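Local structure of phosphoribosylaminoimidazole carboxylase, ATPase subunit (Thermus thermophilus, 3AW8) at residues A[48-51]-A[52-56]; A[232-236]-A[237-241]; A[279-282]-A[283-286]. The protein probably catalyses the ATP-dependent carboxylation of 5-aminoimidazole ribonucleotide with bicarbonate to N5-carboxyaminoimidazole ribonucleotide, a step of de novo purine biosynthesis. All coordinates share one frame; numbering follows the deposited sequence.

Contact 1 (A[48-51]-A[52-56])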
loop_
_atom_site.group_PDB
_atom_site.type_symbol
_atom_site.label_atom_id
_atom_site.label_comp_id
_atom_site.label_asym_id
_atom_site.label_seq_id
_atom_site.Cartn_x
_atom_site.Cartn_y
_atom_site.Cartn_z
ATOM N N LEU A 48 -21.825 -22.954 -0.447
ATOM C CA LEU A 48 -23.166 -23.492 -0.570
ATOM C C LEU A 48 -23.767 -23.883 0.775
ATOM O O LEU A 48 -24.854 -24.461 0.833
ATOM C CB LEU A 48 -23.173 -24.673 -1.537
ATOM C CG LEU A 48 -22.838 -24.213 -2.959
ATOM C CD1 LEU A 48 -22.946 -25.387 -3.919
ATOM C CD2 LEU A 48 -23.775 -23.074 -3.366
ATOM N N ASP A 49 -23.050 -23.564 1.850
ATOM C CA ASP A 49 -23.527 -23.819 3.204
ATOM C C ASP A 49 -24.289 -22.544 3.553
ATOM O O ASP A 49 -23.704 -21.547 3.981
ATOM C CB ASP A 49 -22.347 -24.024 4.158
ATOM C CG ASP A 49 -22.762 -24.021 5.630
ATOM O OD1 ASP A 49 -21.892 -24.318 6.481
ATOM O OD2 ASP A 49 -23.939 -23.715 5.944
ATOM N N GLU A 50 -25.600 -22.578 3.346
ATOM C CA GLU A 50 -26.447 -21.419 3.590
ATOM C C GLU A 50 -26.219 -20.811 4.967
ATOM O O GLU A 50 -26.262 -19.589 5.120
ATOM C CB GLU A 50 -27.917 -21.805 3.414
ATOM C CG GLU A 50 -28.818 -20.649 3.042
ATOM C CD GLU A 50 -30.184 -21.107 2.569
ATOM O OE1 GLU A 50 -30.906 -20.278 1.976
ATOM O OE2 GLU A 50 -30.537 -22.286 2.790
ATOM N N GLY A 51 -25.969 -21.661 5.960
ATOM C CA GLY A 51 -25.739 -21.172 7.309
ATOM C C GLY A 51 -24.552 -20.230 7.371
ATOM O O GLY A 51 -24.656 -19.107 7.869
ATOM N N ALA A 52 -23.415 -20.687 6.852
ATOM C CA ALA A 52 -22.206 -19.880 6.846
ATOM C C ALA A 52 -22.417 -18.637 5.992
ATOM O O ALA A 52 -21.980 -17.545 6.350
ATOM C CB ALA A 52 -21.048 -20.700 6.312
ATOM N N LEU A 53 -23.108 -18.805 4.871
ATOM C CA LEU A 53 -23.365 -17.696 3.971
ATOM C C LEU A 53 -24.067 -16.547 4.689
ATOM O O LEU A 53 -23.564 -15.426 4.709
ATOM C CB LEU A 53 -24.220 -18.159 2.788
ATOM C CG LEU A 53 -23.788 -17.713 1.388
ATOM C CD1 LEU A 53 -24.986 -17.681 0.479
ATOM C CD2 LEU A 53 -23.178 -16.343 1.433
ATOM N N LEU A 54 -25.229 -16.830 5.283
ATOM C CA LEU A 54 -26.014 -15.814 5.991
ATOM C C LEU A 54 -25.322 -15.243 7.236
ATOM O O LEU A 54 -25.472 -14.061 7.552
ATOM C CB LEU A 54 -27.379 -16.391 6.365
ATOM C CG LEU A 54 -28.187 -16.877 5.155
ATOM C CD1 LEU A 54 -29.447 -17.564 5.634
ATOM C CD2 LEU A 54 -28.525 -15.702 4.235
ATOM N N ARG A 55 -24.569 -16.087 7.935
ATOM C CA ARG A 55 -23.836 -15.652 9.116
ATOM C C ARG A 55 -22.809 -14.601 8.683
ATOM O O ARG A 55 -22.683 -13.541 9.299
ATOM C CB ARG A 55 -23.132 -16.845 9.762
ATOM C CG ARG A 55 -22.307 -16.488 10.985
ATOM C CD ARG A 55 -21.835 -17.722 11.752
ATOM N NE ARG A 55 -20.951 -18.600 10.979
ATOM C CZ ARG A 55 -21.321 -19.760 10.437
ATOM N NH1 ARG A 55 -20.441 -20.484 9.755
ATOM N NH2 ARG A 55 -22.569 -20.205 10.576
ATOM N N PHE A 56 -22.088 -14.898 7.605
ATOM C CA PHE A 56 -21.080 -13.993 7.067
ATOM C C PHE A 56 -21.695 -12.691 6.537
ATOM O O PHE A 56 -21.066 -11.633 6.566
ATOM C CB PHE A 56 -20.285 -14.730 5.960
ATOM C CG PHE A 56 -19.872 -13.861 4.793
ATOM C CD1 PHE A 56 -20.740 -13.644 3.729
ATOM C CD2 PHE A 56 -18.615 -13.251 4.768
ATOM C CE1 PHE A 56 -20.376 -12.833 2.655
ATOM C CE2 PHE A 56 -18.237 -12.432 3.695
ATOM C CZ PHE A 56 -19.125 -12.223 2.632
#

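Contact 2 (A[232-236]-A[237-241])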
loop_
_atom_site.group_PDB
_atom_site.type_symbol
_atom_site.label_atom_id
_atom_site.label_comp_id
_atom_site.label_asym_id
_atom_site.label_seq_id
_atom_site.Cartn_x
_atom_site.Cartn_y
_atom_site.Cartn_z
ATOM N N ARG A 232 -18.794 -1.184 -23.784
ATOM C CA ARG A 232 -19.983 -1.890 -24.216
ATOM C C ARG A 232 -20.337 -3.004 -23.238
ATOM O O ARG A 232 -21.487 -3.136 -22.823
ATOM C CB ARG A 232 -19.784 -2.445 -25.633
ATOM C CG ARG A 232 -19.769 -1.354 -26.706
ATOM C CD ARG A 232 -20.343 -1.851 -28.040
ATOM N NE ARG A 232 -19.339 -2.451 -28.917
ATOM C CZ ARG A 232 -18.422 -1.757 -29.587
ATOM N NH1 ARG A 232 -18.377 -0.430 -29.485
ATOM N NH2 ARG A 232 -17.548 -2.391 -30.359
ATOM N N ALA A 233 -19.338 -3.789 -22.857
ATOM C CA ALA A 233 -19.551 -4.890 -21.929
ATOM C C ALA A 233 -20.058 -4.421 -20.565
ATOM O O ALA A 233 -21.057 -4.941 -20.053
ATOM C CB ALA A 233 -18.261 -5.685 -21.763
ATOM N N MET A 234 -19.380 -3.438 -19.977
ATOM C CA MET A 234 -19.776 -2.931 -18.664
ATOM C C MET A 234 -21.198 -2.371 -18.615
ATOM O O MET A 234 -21.951 -2.663 -17.685
ATOM C CB MET A 234 -18.787 -1.864 -18.179
ATOM C CG MET A 234 -17.393 -2.393 -17.884
ATOM S SD MET A 234 -16.345 -1.156 -17.100
ATOM C CE MET A 234 -15.528 -0.424 -18.505
ATOM N N GLU A 235 -21.567 -1.569 -19.612
ATOM C CA GLU A 235 -22.903 -0.981 -19.649
ATOM C C GLU A 235 -23.965 -2.026 -19.940
ATOM O O GLU A 235 -25.080 -1.950 -19.430
ATOM C CB GLU A 235 -22.957 0.135 -20.682
ATOM C CG GLU A 235 -21.941 1.220 -20.401
ATOM C CD GLU A 235 -22.199 2.483 -21.183
ATOM O OE1 GLU A 235 -22.223 2.417 -22.432
ATOM O OE2 GLU A 235 -22.374 3.543 -20.540
ATOM N N ALA A 236 -23.614 -3.008 -20.757
ATOM C CA ALA A 236 -24.541 -4.076 -21.084
ATOM C C ALA A 236 -24.892 -4.870 -19.831
ATOM O O ALA A 236 -26.008 -5.363 -19.697
ATOM C CB ALA A 236 -23.923 -5.005 -22.123
ATOM N N LEU A 237 -23.935 -4.989 -18.912
ATOM C CA LEU A 237 -24.134 -5.749 -17.679
ATOM C C LEU A 237 -24.438 -4.895 -16.459
ATOM O O LEU A 237 -24.675 -5.434 -15.377
ATOM C CB LEU A 237 -22.885 -6.575 -17.366
ATOM C CG LEU A 237 -22.451 -7.735 -18.260
ATOM C CD1 LEU A 237 -20.963 -7.995 -18.058
ATOM C CD2 LEU A 237 -23.273 -8.969 -17.938
ATOM N N ASP A 238 -24.436 -3.574 -16.618
ATOM C CA ASP A 238 -24.663 -2.686 -15.479
ATOM C C ASP A 238 -23.568 -3.012 -14.472
ATOM O O ASP A 238 -23.801 -3.126 -13.268
ATOM C CB ASP A 238 -26.034 -2.937 -14.856
ATOM C CG ASP A 238 -27.057 -1.912 -15.289
ATOM O OD1 ASP A 238 -27.427 -1.887 -16.490
ATOM O OD2 ASP A 238 -27.480 -1.117 -14.422
ATOM N N TYR A 239 -22.365 -3.162 -15.007
ATOM C CA TYR A 239 -21.196 -3.515 -14.231
ATOM C C TYR A 239 -20.798 -2.440 -13.235
ATOM O O TYR A 239 -20.842 -1.245 -13.530
ATOM C CB TYR A 239 -20.014 -3.791 -15.166
ATOM C CG TYR A 239 -18.976 -4.710 -14.565
ATOM C CD1 TYR A 239 -19.102 -6.092 -14.670
ATOM C CD2 TYR A 239 -17.887 -4.200 -13.858
ATOM C CE1 TYR A 239 -18.173 -6.944 -14.089
ATOM C CE2 TYR A 239 -16.951 -5.045 -13.268
ATOM C CZ TYR A 239 -17.100 -6.414 -13.390
ATOM O OH TYR A 239 -16.170 -7.256 -12.844
ATOM N N VAL A 240 -20.414 -2.887 -12.048
ATOM C CA VAL A 240 -19.954 -1.994 -11.000
ATOM C C VAL A 240 -18.725 -2.656 -10.414
ATOM O O VAL A 240 -18.786 -3.788 -9.923
ATOM C CB VAL A 240 -20.996 -1.805 -9.894
ATOM C CG1 VAL A 240 -20.470 -0.824 -8.863
ATOM C CG2 VAL A 240 -22.304 -1.310 -10.496
ATOM N N GLY A 241 -17.607 -1.951 -10.491
ATOM C CA GLY A 241 -16.361 -2.487 -9.980
ATOM C C GLY A 241 -15.348 -2.611 -11.093
ATOM O O GLY A 241 -15.423 -1.908 -12.106
#

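Contact 3 (A[279-282]-A[283-286])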
loop_
_atom_site.group_PDB
_atom_site.type_symbol
_atom_site.label_atom_id
_atom_site.label_comp_id
_atom_site.label_asym_id
_atom_site.label_seq_id
_atom_site.Cartn_x
_atom_site.Cartn_y
_atom_site.Cartn_z
ATOM N N PHE A 279 -7.195 -2.509 -7.071
ATOM C CA PHE A 279 -7.883 -2.858 -5.834
ATOM C C PHE A 279 -8.566 -1.641 -5.224
ATOM O O PHE A 279 -9.713 -1.722 -4.802
ATOM C CB PHE A 279 -6.903 -3.488 -4.828
ATOM C CG PHE A 279 -6.205 -4.700 -5.361
ATOM C CD1 PHE A 279 -6.910 -5.863 -5.613
ATOM C CD2 PHE A 279 -4.849 -4.659 -5.673
ATOM C CE1 PHE A 279 -6.278 -6.971 -6.175
ATOM C CE2 PHE A 279 -4.206 -5.761 -6.238
ATOM C CZ PHE A 279 -4.919 -6.915 -6.489
ATOM N N GLU A 280 -7.871 -0.512 -5.164
ATOM C CA GLU A 280 -8.501 0.666 -4.602
ATOM C C GLU A 280 -9.674 1.112 -5.486
ATOM O O GLU A 280 -10.741 1.467 -4.983
ATOM C CB GLU A 280 -7.501 1.815 -4.447
ATOM C CG GLU A 280 -8.169 3.068 -3.869
ATOM C CD GLU A 280 -7.232 4.247 -3.670
ATOM O OE1 GLU A 280 -7.747 5.385 -3.609
ATOM O OE2 GLU A 280 -6.002 4.050 -3.559
ATOM N N ASN A 281 -9.483 1.084 -6.802
ATOM C CA ASN A 281 -10.545 1.494 -7.715
ATOM C C ASN A 281 -11.778 0.603 -7.636
ATOM O O ASN A 281 -12.913 1.092 -7.716
ATOM C CB ASN A 281 -10.023 1.544 -9.153
ATOM C CG ASN A 281 -9.874 2.967 -9.664
ATOM O OD1 ASN A 281 -9.186 3.216 -10.653
ATOM N ND2 ASN A 281 -10.529 3.906 -8.993
ATOM N N HIS A 282 -11.560 -0.699 -7.478
ATOM C CA HIS A 282 -12.676 -1.620 -7.377
ATOM C C HIS A 282 -13.488 -1.201 -6.170
ATOM O O HIS A 282 -14.714 -1.135 -6.222
ATOM C CB HIS A 282 -12.193 -3.052 -7.184
ATOM C CG HIS A 282 -13.305 -4.049 -7.065
ATOM N ND1 HIS A 282 -13.985 -4.540 -8.159
ATOM C CD2 HIS A 282 -13.871 -4.630 -5.980
ATOM C CE1 HIS A 282 -14.919 -5.381 -7.753
ATOM N NE2 HIS A 282 -14.872 -5.453 -6.436
ATOM N N LEU A 283 -12.779 -0.913 -5.084
ATOM C CA LEU A 283 -13.400 -0.499 -3.837
ATOM C C LEU A 283 -14.140 0.824 -4.019
ATOM O O LEU A 283 -15.278 0.974 -3.568
ATOM C CB LEU A 283 -12.327 -0.367 -2.743
ATOM C CG LEU A 283 -12.233 -1.398 -1.606
ATOM C CD1 LEU A 283 -12.755 -2.752 -2.033
ATOM C CD2 LEU A 283 -10.775 -1.491 -1.158
ATOM N N ARG A 284 -13.497 1.779 -4.681
ATOM C CA ARG A 284 -14.122 3.076 -4.903
ATOM C C ARG A 284 -15.387 2.904 -5.740
ATOM O O ARG A 284 -16.427 3.504 -5.444
ATOM C CB ARG A 284 -13.126 4.037 -5.572
ATOM C CG ARG A 284 -12.035 4.481 -4.602
ATOM C CD ARG A 284 -10.779 5.040 -5.266
ATOM N NE ARG A 284 -10.918 6.440 -5.652
ATOM C CZ ARG A 284 -9.903 7.290 -5.784
ATOM N NH1 ARG A 284 -8.655 6.902 -5.556
ATOM N NH2 ARG A 284 -10.139 8.536 -6.159
ATOM N N ALA A 285 -15.301 2.056 -6.760
ATOM C CA ALA A 285 -16.438 1.788 -7.625
ATOM C C ALA A 285 -17.636 1.249 -6.852
ATOM O O ALA A 285 -18.680 1.893 -6.800
ATOM C CB ALA A 285 -16.051 0.806 -8.709
ATOM N N VAL A 286 -17.491 0.077 -6.242
ATOM C CA VAL A 286 -18.603 -0.531 -5.518
ATOM C C VAL A 286 -19.103 0.313 -4.358
ATOM O O VAL A 286 -20.188 0.067 -3.823
ATOM C CB VAL A 286 -18.236 -1.938 -4.972
ATOM C CG1 VAL A 286 -17.673 -2.802 -6.093
ATOM C CG2 VAL A 286 -17.251 -1.820 -3.812
#

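Contact 1 (A[48-51]-A[52-56])
Asp49 O accepts from Leu53 N at 2.9 Å, and the same i to i+4 pattern continues from Glu50 O to Leu54 N and from Gly51 O to Arg55 N, so the backbone enters its first turn of helix directly after Asp49. Asp49 is the N-cap of this helix, which runs from Glu50 to residue 57 in the Rossmann-like preATP-grasp domain. With its CG anti to the backbone N (chi1 169°), the carboxylate is folded back over the helix start, and a single oxygen, OD2, serves two amide groups of the first turn. Asp49 OD2 lies 2.9 Å from Gly51 N and 3.2 Å from Ala52 N; both bonds are weak, the first because it is strongly bent (118° at the hydrogen). The other oxygen, Asp49 OD1, rests against Ala52 CB at 3.7 Å. Across one turn, Glu50 and Leu54 lie side by side and point the same way, with Glu50 CG 4.1 Å from Leu54 CD1, while Glu50 OE1 reaches beyond this turn to a salt bridge with Arg77 of helix 72-81. Leu53 is buried between that helix and strand 25-29, touching Ala74, Leu78 and Leu28. The Arg55 chain bends at chi3 (62°), which carries its guanidinium back along the helix and brings Arg55 NH2 to 3.6 Å from Gly51 O, obliquely to the guanidinium plane.

Contact 2 (A[232-236]-A[237-241])
Tyr239 N donates to Met234 O at 2.8 Å in a nearly straight bond (174° at the hydrogen), closing a Schellman motif at the C-terminal end of helix 220-237. Asp238 is its C-prime residue: its phi of 59° reverses the chain, and the second bond of the motif, Asp238 N to Glu235 O at 3.3 Å, is weak. Just before it, Leu237 N still makes a helical bond to Ala233 O at 3.1 Å. The tight part of the contact is the buried side. There the reversal sets Tyr239 CB against Met234, 3.8 Å from Met234 CB and 4.0 Å from Met234 CG, and the two side chains then cross obliquely. Tyr239 CG is anti to the backbone N (chi1 -155°), which leads the ring away from the helix end; its hydroxyl is hydrogen-bonded to Val242 O, at the start of the following strand. Met234 packs on Ala185 and Arg187 of strand 179-187, whereas Leu237 meets Phe103, Lys89 and Val93 from helices 97-107 and 88-94. The helix end is thus packed between that strand and these two helices. The solvent side is looser: Glu235, Ala236 and Asp238 are exposed, and Glu235 CB points away from residues 237-241. Ala236 touches Leu107 of helix 97-107, and within this turn its CB meets just the following amide, 3.2 Å from Leu237 N.

Contact 3 (A[279-282]-A[283-286])
Glu280 OE1 and Arg284 NH1 form a salt bridge at 2.6 Å, one helical turn apart. The carboxylate oxygen meets the guanidinium at its edge, and the two planes are 21° apart, but the hydrogen bond within the bridge is weak and bent (126°). The Glu280 chain is fully extended and Arg284 runs across it at a slant, with Arg284 CD 3.6 Å from Glu280 CG. Arg284 NE has a second partner in Pro290 O, and the side chain also packs on Leu316 of the second subunit. Replacing Arg284 by an alanine would probably leave the Glu280 carboxylate without its charge mate, Pro290 O without this donor and a gap beside Leu316 of that subunit. Along the backbone, Arg284 N to Glu280 O and Val286 N to His282 O continue the helical bonding. On another side of the helix, Val286 CG1 sits over one face of the His282 ring in a CH-pi contact, 4.1 Å from the centroid. His282 ND1 accepts from Val242 N and NE2 is hydrogen-bonded with Thr64 OG1, which together fix the ring's rotation, and Phe279 packs on helix 9-18. Both side-chain pairs have the i to i+4 spacing of a regular alpha-helix, here helix 278-287, largely buried at this contact.

In the fold
Contacts 2 and 3 adjoin directly, their centres 15 Å apart: Gly241 CA lies 3.5 Å from Ala285 CB, and Val240 CG1 is 3.8 Å from Val286 CA. The chain leaving helix 220-237 therefore runs against helix 278-287 as it enters strand 241-250, and Val242 is shared by both contacts, its O bonded to Tyr239 and its N donating to His282. Contact 1 stands apart, with centres 28 Å from contact 2 and 25 Å from contact 3, in the preATP-grasp domain; it packs on strand 25-29 of the parallel sheet whose strand 62-65 carries Thr64, the partner of His282. None belongs to the AMP pocket; the Ala233 side chain is about 12 Å from that of Glu258, a pocket residue.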